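PDB 1VKW: putative nitroreductase from Thermotoga maritima, which probably works as an oxidoreductase of the FMN-dependent nitroreductase kind, although its substrate and physiological role are not established. Local coordinates for residues S61-I66 against I112-Y117. Residues are numbered along the deposited sequence; the frame is centred on the assembly and turned at random.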
loop_
_atom_site.group_PDB
_atom_site.type_symbol
_atom_site.label_atom_id
_atom_site.label_comp_id
_atom_site.label_asym_id
_atom_site.label_seq_id
_atom_site.Cartn_x
_atom_site.Cartn_y
_atom_site.Cartn_z
ATOM N N SER A 61 -4.870 -14.462 -17.079
ATOM C CA SER A 61 -6.083 -13.685 -17.292
ATOM C C SER A 61 -5.680 -12.240 -17.585
ATOM O O SER A 61 -4.619 -11.788 -17.124
ATOM C CB SER A 61 -6.968 -13.743 -16.045
ATOM O OG SER A 61 -6.339 -13.114 -14.941
ATOM N N PHE A 62 -6.485 -11.549 -18.402
ATOM C CA PHE A 62 -6.342 -10.106 -18.578
ATOM C C PHE A 62 -7.545 -9.405 -17.927
ATOM O O PHE A 62 -8.686 -9.650 -18.313
ATOM C CB PHE A 62 -6.235 -9.728 -20.057
ATOM C CG PHE A 62 -6.207 -8.242 -20.295
ATOM C CD1 PHE A 62 -5.157 -7.474 -19.818
ATOM C CD2 PHE A 62 -7.238 -7.610 -20.981
ATOM C CE1 PHE A 62 -5.130 -6.099 -20.014
ATOM C CE2 PHE A 62 -7.213 -6.236 -21.191
ATOM C CZ PHE A 62 -6.156 -5.479 -20.704
ATOM N N PRO A 63 -7.313 -8.538 -16.942
ATOM C CA PRO A 63 -5.978 -8.163 -16.486
ATOM C C PRO A 63 -5.345 -9.250 -15.599
ATOM O O PRO A 63 -6.110 -10.181 -15.127
ATOM C CB PRO A 63 -6.239 -6.870 -15.694
ATOM C CG PRO A 63 -7.609 -7.045 -15.149
ATOM C CD PRO A 63 -8.367 -7.867 -16.163
ATOM N N SER A 64 -4.008 -9.061 -15.380
ATOM C CA SER A 64 -3.295 -9.837 -14.367
ATOM C C SER A 64 -3.712 -9.348 -12.994
ATOM O O SER A 64 -3.941 -8.141 -12.795
ATOM C CB SER A 64 -1.777 -9.666 -14.495
ATOM O OG SER A 64 -1.300 -10.116 -15.743
ATOM N N TYR A 65 -3.784 -10.267 -12.033
ATOM C CA TYR A 65 -4.101 -9.884 -10.658
ATOM C C TYR A 65 -3.451 -10.757 -9.587
ATOM O O TYR A 65 -3.160 -11.941 -9.807
ATOM C CB TYR A 65 -5.618 -9.825 -10.442
ATOM C CG TYR A 65 -6.335 -11.150 -10.554
ATOM C CD1 TYR A 65 -6.405 -12.020 -9.470
ATOM C CD2 TYR A 65 -6.976 -11.521 -11.735
ATOM C CE1 TYR A 65 -7.075 -13.234 -9.559
ATOM C CE2 TYR A 65 -7.650 -12.737 -11.837
ATOM C CZ TYR A 65 -7.697 -13.587 -10.742
ATOM O OH TYR A 65 -8.358 -14.793 -10.827
ATOM N N ILE A 66 -3.242 -10.134 -8.431
ATOM C CA ILE A 66 -2.662 -10.764 -7.256
ATOM C C ILE A 66 -3.745 -10.836 -6.195
ATOM O O ILE A 66 -4.621 -9.969 -6.133
ATOM C CB ILE A 66 -1.454 -9.938 -6.757
ATOM C CG1 ILE A 66 -0.264 -10.120 -7.694
ATOM C CG2 ILE A 66 -1.042 -10.335 -5.337
ATOM C CD1 ILE A 66 0.864 -9.143 -7.449
ATOM N N ILE A 112 -9.044 -8.369 -5.040
ATOM C CA ILE A 112 -7.895 -8.639 -5.892
ATOM C C ILE A 112 -7.176 -7.318 -6.152
ATOM O O ILE A 112 -7.739 -6.237 -5.965
ATOM C CB ILE A 112 -8.286 -9.356 -7.213
ATOM C CG1 ILE A 112 -9.153 -8.467 -8.108
ATOM C CG2 ILE A 112 -8.997 -10.666 -6.911
ATOM C CD1 ILE A 112 -9.411 -9.031 -9.490
ATOM N N ILE A 113 -5.916 -7.419 -6.544
ATOM C CA ILE A 113 -5.158 -6.273 -6.998
ATOM C C ILE A 113 -4.809 -6.546 -8.455
ATOM O O ILE A 113 -3.938 -7.361 -8.745
ATOM C CB ILE A 113 -3.887 -6.101 -6.152
ATOM C CG1 ILE A 113 -4.242 -5.968 -4.669
ATOM C CG2 ILE A 113 -3.099 -4.886 -6.624
ATOM C CD1 ILE A 113 -3.053 -6.180 -3.742
ATOM N N VAL A 114 -5.519 -5.902 -9.373
ATOM C CA VAL A 114 -5.195 -6.043 -10.786
ATOM C C VAL A 114 -4.020 -5.127 -11.091
ATOM O O VAL A 114 -3.824 -4.122 -10.413
ATOM C CB VAL A 114 -6.399 -5.741 -11.721
ATOM C CG1 VAL A 114 -7.531 -6.750 -11.487
ATOM C CG2 VAL A 114 -6.912 -4.309 -11.556
ATOM N N PHE A 115 -3.222 -5.479 -12.091
ATOM C CA PHE A 115 -2.090 -4.640 -12.466
ATOM C C PHE A 115 -1.665 -4.826 -13.920
ATOM O O PHE A 115 -2.035 -5.802 -14.564
ATOM C CB PHE A 115 -0.903 -4.887 -11.529
ATOM C CG PHE A 115 -0.314 -6.271 -11.633
ATOM C CD1 PHE A 115 -0.979 -7.367 -11.091
ATOM C CD2 PHE A 115 0.914 -6.474 -12.258
ATOM C CE1 PHE A 115 -0.435 -8.640 -11.174
ATOM C CE2 PHE A 115 1.466 -7.743 -12.337
ATOM C CZ PHE A 115 0.788 -8.831 -11.799
ATOM N N GLY A 116 -0.889 -3.865 -14.415
ATOM C CA GLY A 116 -0.420 -3.857 -15.798
ATOM C C GLY A 116 0.046 -2.469 -16.181
ATOM O O GLY A 116 0.108 -1.580 -15.341
ATOM N N TYR A 117 0.372 -2.283 -17.457
ATOM C CA TYR A 117 0.875 -1.002 -17.937
ATOM C C TYR A 117 -0.270 -0.040 -18.236
ATOM O O TYR A 117 -1.189 -0.387 -18.981
ATOM C CB TYR A 117 1.743 -1.210 -19.180
ATOM C CG TYR A 117 3.011 -1.960 -18.863
ATOM C CD1 TYR A 117 3.962 -1.407 -18.005
ATOM C CD2 TYR A 117 3.252 -3.227 -19.389
ATOM C CE1 TYR A 117 5.126 -2.083 -17.694
ATOM C CE2 TYR A 117 4.421 -3.915 -19.085
ATOM C CZ TYR A 117 5.352 -3.336 -18.233
ATOM O OH TYR A 117 6.513 -3.999 -17.915
HETATM O O HOH W 1 -2.717 -6.729 -17.048
#
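F115 packs against S64 and I66 on the face of the sheet turned to helix 74-93. S64 CB sits over the ring face, 4.0 Å from the centroid of the F115 ring, a CH-pi contact offset toward the rim, while I66 CG1 comes obliquely to F115 CE1 at 3.8 Å. A chi1 of 66° sets F115 CG between its own N and carbonyl carbon; the rim atom CE1 meets both S64 CB and I66 CG1, and L91 of the helix touches both I66 and F115. On the other face, Y65 takes the CD1 methyl of I112 over its ring, 4.3 Å from I112 CD1 to the ring centroid. V114 CG1 touches both Y65 CB and P63 CG, the latter at 3.7 Å. An alanine in place of Y65 would probably leave I112 CD1 without its aromatic cover and open a gap there.

Outward lies the backbone pairing: I66 N bonds to I113 O and I113 N to I66 O, both at 2.9 Å, and F115 N donates to S64 O. Y65 and V114, the non-hydrogen-bonded pair, bring their CA atoms to 4.0 Å. Next to F115, a water accepts from S64 N and donates to F115 O, 2.7 Å from that oxygen; the cis peptide before P63 lies further out in the chain. The paired I66 and I113 thus fix the register of the two inner strands of a four-stranded antiparallel sheet, and the water satisfies S64 N and F115 O where direct pairing stops.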